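Local coordinates for protein alpha-1,3-glucanase (Bacillus circulans, PDB 5ZRU) that hydrolyses alpha-1,3-glucan as a family GH87 glucanase, this chain being its catalytic unit, and probably binds carbohydrate, at residues A[42-54]-A[129-141]. Residues are numbered along the deposited sequence; the frame is centred on the assembly and turned at random.
With CA (calcium ion), chain M; PE5 (3,6,9,12,15,18,21,24-octaoxahexacosan-1-ol), chain C.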
loop_
_atom_site.group_PDB
_atom_site.type_symbol
_atom_site.label_atom_id
_atom_site.label_comp_id
_atom_site.label_asym_id
_atom_site.label_seq_id
_atom_site.Cartn_x
_atom_site.Cartn_y
_atom_site.Cartn_z
ATOM N N GLN A 42 16.948 -10.229 3.557
ATOM C CA GLN A 42 15.956 -10.290 2.487
ATOM C C GLN A 42 16.097 -11.525 1.612
ATOM O O GLN A 42 15.236 -11.758 0.754
ATOM C CB GLN A 42 16.027 -9.028 1.625
ATOM C CG GLN A 42 15.612 -7.790 2.411
ATOM C CD GLN A 42 15.800 -6.509 1.634
ATOM O OE1 GLN A 42 15.391 -6.410 0.480
ATOM N NE2 GLN A 42 16.431 -5.521 2.265
ATOM N N ALA A 43 17.148 -12.322 1.810
ATOM C CA ALA A 43 17.191 -13.622 1.159
ATOM C C ALA A 43 16.108 -14.552 1.690
ATOM O O ALA A 43 15.736 -15.503 0.997
ATOM C CB ALA A 43 18.565 -14.266 1.337
ATOM N N LEU A 44 15.592 -14.292 2.891
ATOM C CA LEU A 44 14.613 -15.168 3.533
ATOM C C LEU A 44 13.201 -14.672 3.254
ATOM O O LEU A 44 12.911 -13.484 3.431
ATOM C CB LEU A 44 14.842 -15.222 5.044
ATOM C CG LEU A 44 16.207 -15.700 5.534
ATOM C CD1 LEU A 44 16.357 -15.421 7.023
ATOM C CD2 LEU A 44 16.364 -17.187 5.237
ATOM N N THR A 45 12.324 -15.590 2.835
ATOM C CA THR A 45 10.923 -15.238 2.614
ATOM C C THR A 45 10.326 -14.555 3.840
ATOM O O THR A 45 9.522 -13.616 3.719
ATOM C CB THR A 45 10.132 -16.502 2.249
ATOM O OG1 THR A 45 10.667 -17.062 1.040
ATOM C CG2 THR A 45 8.639 -16.187 2.038
ATOM N N ALA A 46 10.750 -14.975 5.037
ATOM C CA ALA A 46 10.179 -14.418 6.254
ATOM C C ALA A 46 10.493 -12.933 6.442
ATOM O O ALA A 46 9.823 -12.281 7.249
ATOM C CB ALA A 46 10.666 -15.213 7.469
ATOM N N SER A 47 11.476 -12.376 5.718
ATOM C CA SER A 47 11.733 -10.937 5.815
ATOM C C SER A 47 10.532 -10.107 5.382
ATOM O O SER A 47 10.418 -8.936 5.781
ATOM C CB SER A 47 12.947 -10.530 4.970
ATOM O OG SER A 47 12.704 -10.730 3.582
ATOM N N GLU A 48 9.635 -10.676 4.577
ATOM C CA GLU A 48 8.441 -9.967 4.140
ATOM C C GLU A 48 7.180 -10.370 4.898
ATOM O O GLU A 48 6.095 -9.881 4.564
ATOM C CB GLU A 48 8.220 -10.181 2.636
ATOM C CG GLU A 48 9.267 -9.517 1.750
ATOM C CD GLU A 48 8.866 -9.576 0.297
ATOM O OE1 GLU A 48 8.096 -8.697 -0.160
ATOM O OE2 GLU A 48 9.288 -10.525 -0.384
ATOM N N ALA A 49 7.282 -11.240 5.899
ATOM C CA ALA A 49 6.135 -11.529 6.752
ATOM C C ALA A 49 5.985 -10.459 7.828
ATOM O O ALA A 49 6.967 -9.847 8.262
ATOM C CB ALA A 49 6.288 -12.901 7.414
ATOM N N SER A 50 4.743 -10.228 8.270
ATOM C CA SER A 50 4.560 -9.298 9.379
ATOM C C SER A 50 5.349 -9.799 10.585
ATOM O O SER A 50 5.373 -11.001 10.883
ATOM C CB SER A 50 3.076 -9.125 9.733
ATOM O OG SER A 50 2.539 -10.330 10.263
ATOM N N GLY A 51 6.054 -8.882 11.242
ATOM C CA GLY A 51 6.897 -9.257 12.359
ATOM C C GLY A 51 8.034 -10.188 11.986
ATOM O O GLY A 51 8.657 -10.782 12.872
ATOM N N GLN A 52 8.315 -10.308 10.677
ATOM C CA GLN A 52 9.372 -11.174 10.148
ATOM C C GLN A 52 9.209 -12.622 10.617
ATOM O O GLN A 52 10.187 -13.331 10.870
ATOM C CB GLN A 52 10.758 -10.629 10.498
ATOM C CG GLN A 52 10.997 -9.210 9.944
ATOM C CD GLN A 52 10.340 -8.134 10.797
ATOM O OE1 GLN A 52 10.474 -8.129 12.029
ATOM N NE2 GLN A 52 9.625 -7.225 10.152
ATOM N N ARG A 53 7.957 -13.069 10.720
ATOM C CA ARG A 53 7.632 -14.414 11.180
ATOM C C ARG A 53 6.372 -14.886 10.470
ATOM O O ARG A 53 5.417 -14.126 10.355
ATOM C CB ARG A 53 7.391 -14.446 12.695
ATOM C CG ARG A 53 8.610 -14.146 13.539
ATOM C CD ARG A 53 8.208 -13.673 14.922
ATOM N NE ARG A 53 7.645 -14.752 15.723
ATOM C CZ ARG A 53 8.377 -15.655 16.370
ATOM N NH1 ARG A 53 9.701 -15.613 16.294
ATOM N NH2 ARG A 53 7.788 -16.607 17.082
ATOM N N TYR A 54 6.364 -16.132 9.999
ATOM C CA TYR A 54 5.138 -16.710 9.461
ATOM C C TYR A 54 5.164 -18.213 9.691
ATOM O O TYR A 54 6.175 -18.778 10.114
ATOM C CB TYR A 54 4.952 -16.378 7.972
ATOM C CG TYR A 54 5.890 -17.103 7.019
ATOM C CD1 TYR A 54 7.193 -16.644 6.803
ATOM C CD2 TYR A 54 5.463 -18.225 6.315
ATOM C CE1 TYR A 54 8.048 -17.296 5.899
ATOM C CE2 TYR A 54 6.308 -18.884 5.414
ATOM C CZ TYR A 54 7.598 -18.411 5.210
ATOM O OH TYR A 54 8.430 -19.056 4.317
ATOM N N ALA A 129 14.816 -15.783 -13.184
ATOM C CA ALA A 129 16.135 -15.559 -13.759
ATOM C C ALA A 129 16.578 -14.105 -13.661
ATOM O O ALA A 129 17.760 -13.818 -13.889
ATOM C CB ALA A 129 16.151 -16.012 -15.219
ATOM N N GLY A 130 15.673 -13.189 -13.311
ATOM C CA GLY A 130 15.966 -11.774 -13.319
ATOM C C GLY A 130 16.507 -11.160 -12.042
ATOM O O GLY A 130 16.752 -9.947 -12.028
ATOM N N GLY A 131 16.694 -11.922 -10.967
ATOM C CA GLY A 131 17.284 -11.360 -9.766
ATOM C C GLY A 131 16.696 -11.971 -8.500
ATOM O O GLY A 131 16.082 -13.036 -8.529
ATOM N N ARG A 132 16.921 -11.267 -7.371
ATOM C CA ARG A 132 16.445 -11.745 -6.073
ATOM C C ARG A 132 14.973 -11.380 -5.860
ATOM O O ARG A 132 14.503 -10.347 -6.345
ATOM C CB ARG A 132 17.290 -11.166 -4.940
ATOM C CG ARG A 132 17.193 -9.651 -4.758
ATOM C CD ARG A 132 18.134 -9.214 -3.648
ATOM N NE ARG A 132 18.165 -7.770 -3.450
ATOM C CZ ARG A 132 17.363 -7.118 -2.614
ATOM N NH1 ARG A 132 16.456 -7.785 -1.908
ATOM N NH2 ARG A 132 17.476 -5.802 -2.473
ATOM N N PRO A 133 14.225 -12.213 -5.137
ATOM C CA PRO A 133 12.770 -12.022 -5.053
ATOM C C PRO A 133 12.341 -11.043 -3.970
ATOM O O PRO A 133 12.906 -11.003 -2.872
ATOM C CB PRO A 133 12.259 -13.433 -4.732
ATOM C CG PRO A 133 13.360 -14.014 -3.889
ATOM C CD PRO A 133 14.639 -13.501 -4.551
ATOM N N LEU A 134 11.322 -10.247 -4.309
ATOM C CA LEU A 134 10.475 -9.522 -3.368
ATOM C C LEU A 134 9.028 -9.736 -3.804
ATOM O O LEU A 134 8.761 -10.465 -4.768
ATOM C CB LEU A 134 10.841 -8.029 -3.307
ATOM C CG LEU A 134 12.236 -7.700 -2.755
ATOM C CD1 LEU A 134 12.511 -6.189 -2.878
ATOM C CD2 LEU A 134 12.363 -8.138 -1.311
ATOM N N PHE A 135 8.080 -9.112 -3.091
ATOM C CA PHE A 135 6.650 -9.371 -3.321
ATOM C C PHE A 135 6.351 -10.864 -3.142
ATOM O O PHE A 135 5.626 -11.470 -3.930
ATOM C CB PHE A 135 6.224 -8.883 -4.720
ATOM C CG PHE A 135 4.717 -8.695 -4.914
ATOM C CD1 PHE A 135 3.804 -8.969 -3.903
ATOM C CD2 PHE A 135 4.235 -8.238 -6.135
ATOM C CE1 PHE A 135 2.422 -8.789 -4.116
ATOM C CE2 PHE A 135 2.867 -8.048 -6.353
ATOM C CZ PHE A 135 1.958 -8.332 -5.341
ATOM N N ARG A 136 6.926 -11.474 -2.102
ATOM C CA ARG A 136 6.710 -12.904 -1.908
ATOM C C ARG A 136 5.368 -13.221 -1.257
ATOM O O ARG A 136 4.925 -14.375 -1.322
ATOM C CB ARG A 136 7.869 -13.496 -1.096
ATOM C CG ARG A 136 9.152 -13.618 -1.934
ATOM C CD ARG A 136 10.381 -13.943 -1.082
ATOM N NE ARG A 136 10.857 -12.737 -0.411
ATOM C CZ ARG A 136 12.108 -12.548 0.000
ATOM N NH1 ARG A 136 13.026 -13.497 -0.174
ATOM N NH2 ARG A 136 12.439 -11.401 0.567
ATOM N N PHE A 137 4.706 -12.237 -0.641
ATOM C CA PHE A 137 3.414 -12.462 -0.012
ATOM C C PHE A 137 2.297 -11.803 -0.819
ATOM O O PHE A 137 2.517 -10.868 -1.595
ATOM C CB PHE A 137 3.409 -11.955 1.440
ATOM C CG PHE A 137 4.134 -12.867 2.404
ATOM C CD1 PHE A 137 5.518 -12.801 2.540
ATOM C CD2 PHE A 137 3.429 -13.797 3.159
ATOM C CE1 PHE A 137 6.194 -13.652 3.422
ATOM C CE2 PHE A 137 4.090 -14.662 4.044
ATOM C CZ PHE A 137 5.471 -14.588 4.181
ATOM N N ASP A 138 1.087 -12.327 -0.635
ATOM C CA ASP A 138 -0.106 -11.840 -1.316
ATOM C C ASP A 138 -1.286 -12.077 -0.383
ATOM O O ASP A 138 -1.131 -12.644 0.700
ATOM C CB ASP A 138 -0.300 -12.548 -2.668
ATOM C CG ASP A 138 -1.166 -11.743 -3.646
ATOM O OD1 ASP A 138 -1.646 -10.648 -3.289
ATOM O OD2 ASP A 138 -1.368 -12.211 -4.784
ATOM N N GLU A 139 -2.481 -11.665 -0.809
ATOM C CA GLU A 139 -3.673 -11.859 0.006
ATOM C C GLU A 139 -4.795 -12.452 -0.828
ATOM O O GLU A 139 -4.820 -12.314 -2.057
ATOM C CB GLU A 139 -4.144 -10.539 0.646
ATOM C CG GLU A 139 -3.156 -10.007 1.666
ATOM C CD GLU A 139 -3.648 -8.765 2.375
ATOM O OE1 GLU A 139 -4.790 -8.331 2.135
ATOM O OE2 GLU A 139 -2.870 -8.214 3.159
ATOM N N VAL A 140 -5.700 -13.154 -0.142
ATOM C CA VAL A 140 -6.997 -13.539 -0.685
ATOM C C VAL A 140 -8.016 -13.266 0.408
ATOM O O VAL A 140 -7.667 -13.116 1.580
ATOM C CB VAL A 140 -7.082 -15.021 -1.133
ATOM C CG1 VAL A 140 -6.221 -15.263 -2.372
ATOM C CG2 VAL A 140 -6.666 -15.959 0.001
ATOM N N HIS A 141 -9.285 -13.176 0.017
ATOM C CA HIS A 141 -10.343 -13.064 1.013
ATOM C C HIS A 141 -11.535 -13.899 0.575
ATOM O O HIS A 141 -11.704 -14.205 -0.606
ATOM C CB HIS A 141 -10.744 -11.596 1.279
ATOM C CG HIS A 141 -11.355 -10.886 0.104
ATOM N ND1 HIS A 141 -10.601 -10.336 -0.913
ATOM C CD2 HIS A 141 -12.648 -10.591 -0.186
ATOM C CE1 HIS A 141 -11.403 -9.754 -1.789
ATOM N NE2 HIS A 141 -12.650 -9.900 -1.374
HETATM CA CA CA M . 3.720 -12.692 11.025
HETATM C C48 PE5 C . -8.625 -13.573 -13.969
HETATM C C50 PE5 C . -7.278 -13.368 -13.268
HETATM O O1 PE5 C . -6.600 -14.592 -13.160
HETATM C C1 PE5 C . -5.320 -14.510 -12.595
HETATM C C2 PE5 C . -4.748 -15.907 -12.338
HETATM O O2 PE5 C . -5.522 -16.564 -11.374
HETATM C C3 PE5 C . -5.202 -17.907 -11.147
HETATM C C4 PE5 C . -6.174 -18.503 -10.122
HETATM O O3 PE5 C . -6.142 -17.751 -8.938
HETATM C C5 PE5 C . -6.919 -18.228 -7.872
HETATM C C6 PE5 C . -7.752 -17.092 -7.260
HETATM O O4 PE5 C . -7.055 -16.408 -6.251
HETATM C C7 PE5 C . -7.217 -15.013 -6.229
HETATM C C8 PE5 C . -8.702 -14.644 -6.207
HETATM O O5 PE5 C . -8.851 -13.301 -6.542
HETATM C C9 PE5 C . -10.167 -12.904 -6.817
HETATM C C10 PE5 C . -10.687 -12.093 -5.638
HETATM O O6 PE5 C . -11.885 -12.650 -5.188
HETATM C C11 PE5 C . -12.227 -12.319 -3.874
HETATM C C12 PE5 C . -13.373 -13.198 -3.392
HETATM O O7 PE5 C . -14.441 -12.349 -3.109
HETATM C C13 PE5 C . -15.178 -12.681 -1.969
HETATM C C14 PE5 C . -16.590 -12.124 -2.134
HETATM O O8 PE5 C . -16.946 -12.231 -3.483
HETATM C C15 PE5 C . -18.198 -11.699 -3.830
HETATM C C16 PE5 C . -19.105 -12.827 -4.344
HETATM O O52 PE5 C . -19.266 -12.744 -5.734
HETATM O O HOH W 1 15.512 -4.133 -1.094
HETATM O O HOH W 2 15.398 -10.721 -1.892
HETATM O O HOH W 3 12.759 -16.324 -0.627
HETATM O O HOH W 4 5.416 -9.486 -0.163
HETATM O O HOH W 5 4.003 -12.102 13.407
#
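Arg136 pushes its guanidinium group into the turn of residues 42-48, where NH1 and NH2 both close on one atom, Gln42 O (NH2 to O 2.8 Å), which lies in the guanidinium plane. The side chain of Arg136 bends at chi3 (-78°), which turns Arg136 NE toward Glu48, whose OE2 accepts its hydrogen on the anti lone pair at 2.7 Å with an N-H...O angle of 163°. The same OE2 takes the backbone N of Arg136 from above the carboxylate plane, so one buried oxygen grips both main chain and NE, and a glutamate is long enough to get there from the 3-10 turn 45-48. A methionine in place of Arg136 would probably leave the Glu48 charge without its mate and Gln42 O without either guanidinium donor. Both segments belong to domain D1, the antiparallel beta part of the catalytic unit, beside the parallel beta-helix expected of the pectate lyase-like D2; the break in strand 132-144 falls at Phe135 and Arg136. Next along, Phe137 points its CZ edge at the face of Tyr54 in a T-shaped stack, centroids 5.3 Å apart and planes at 84°, while Ala49 CB, small enough to fit, touches Phe137 CZ at 3.7 Å. Just beyond, Ser50 O and OG and the carbonyl O of Arg53 bind a calcium ion, with a water, Asp22, Thr23 and Asp169. Toward the surface, Arg132 gives NH1 to Gln42 OE1 at 3.0 Å, and a water bridges that oxygen to NH2.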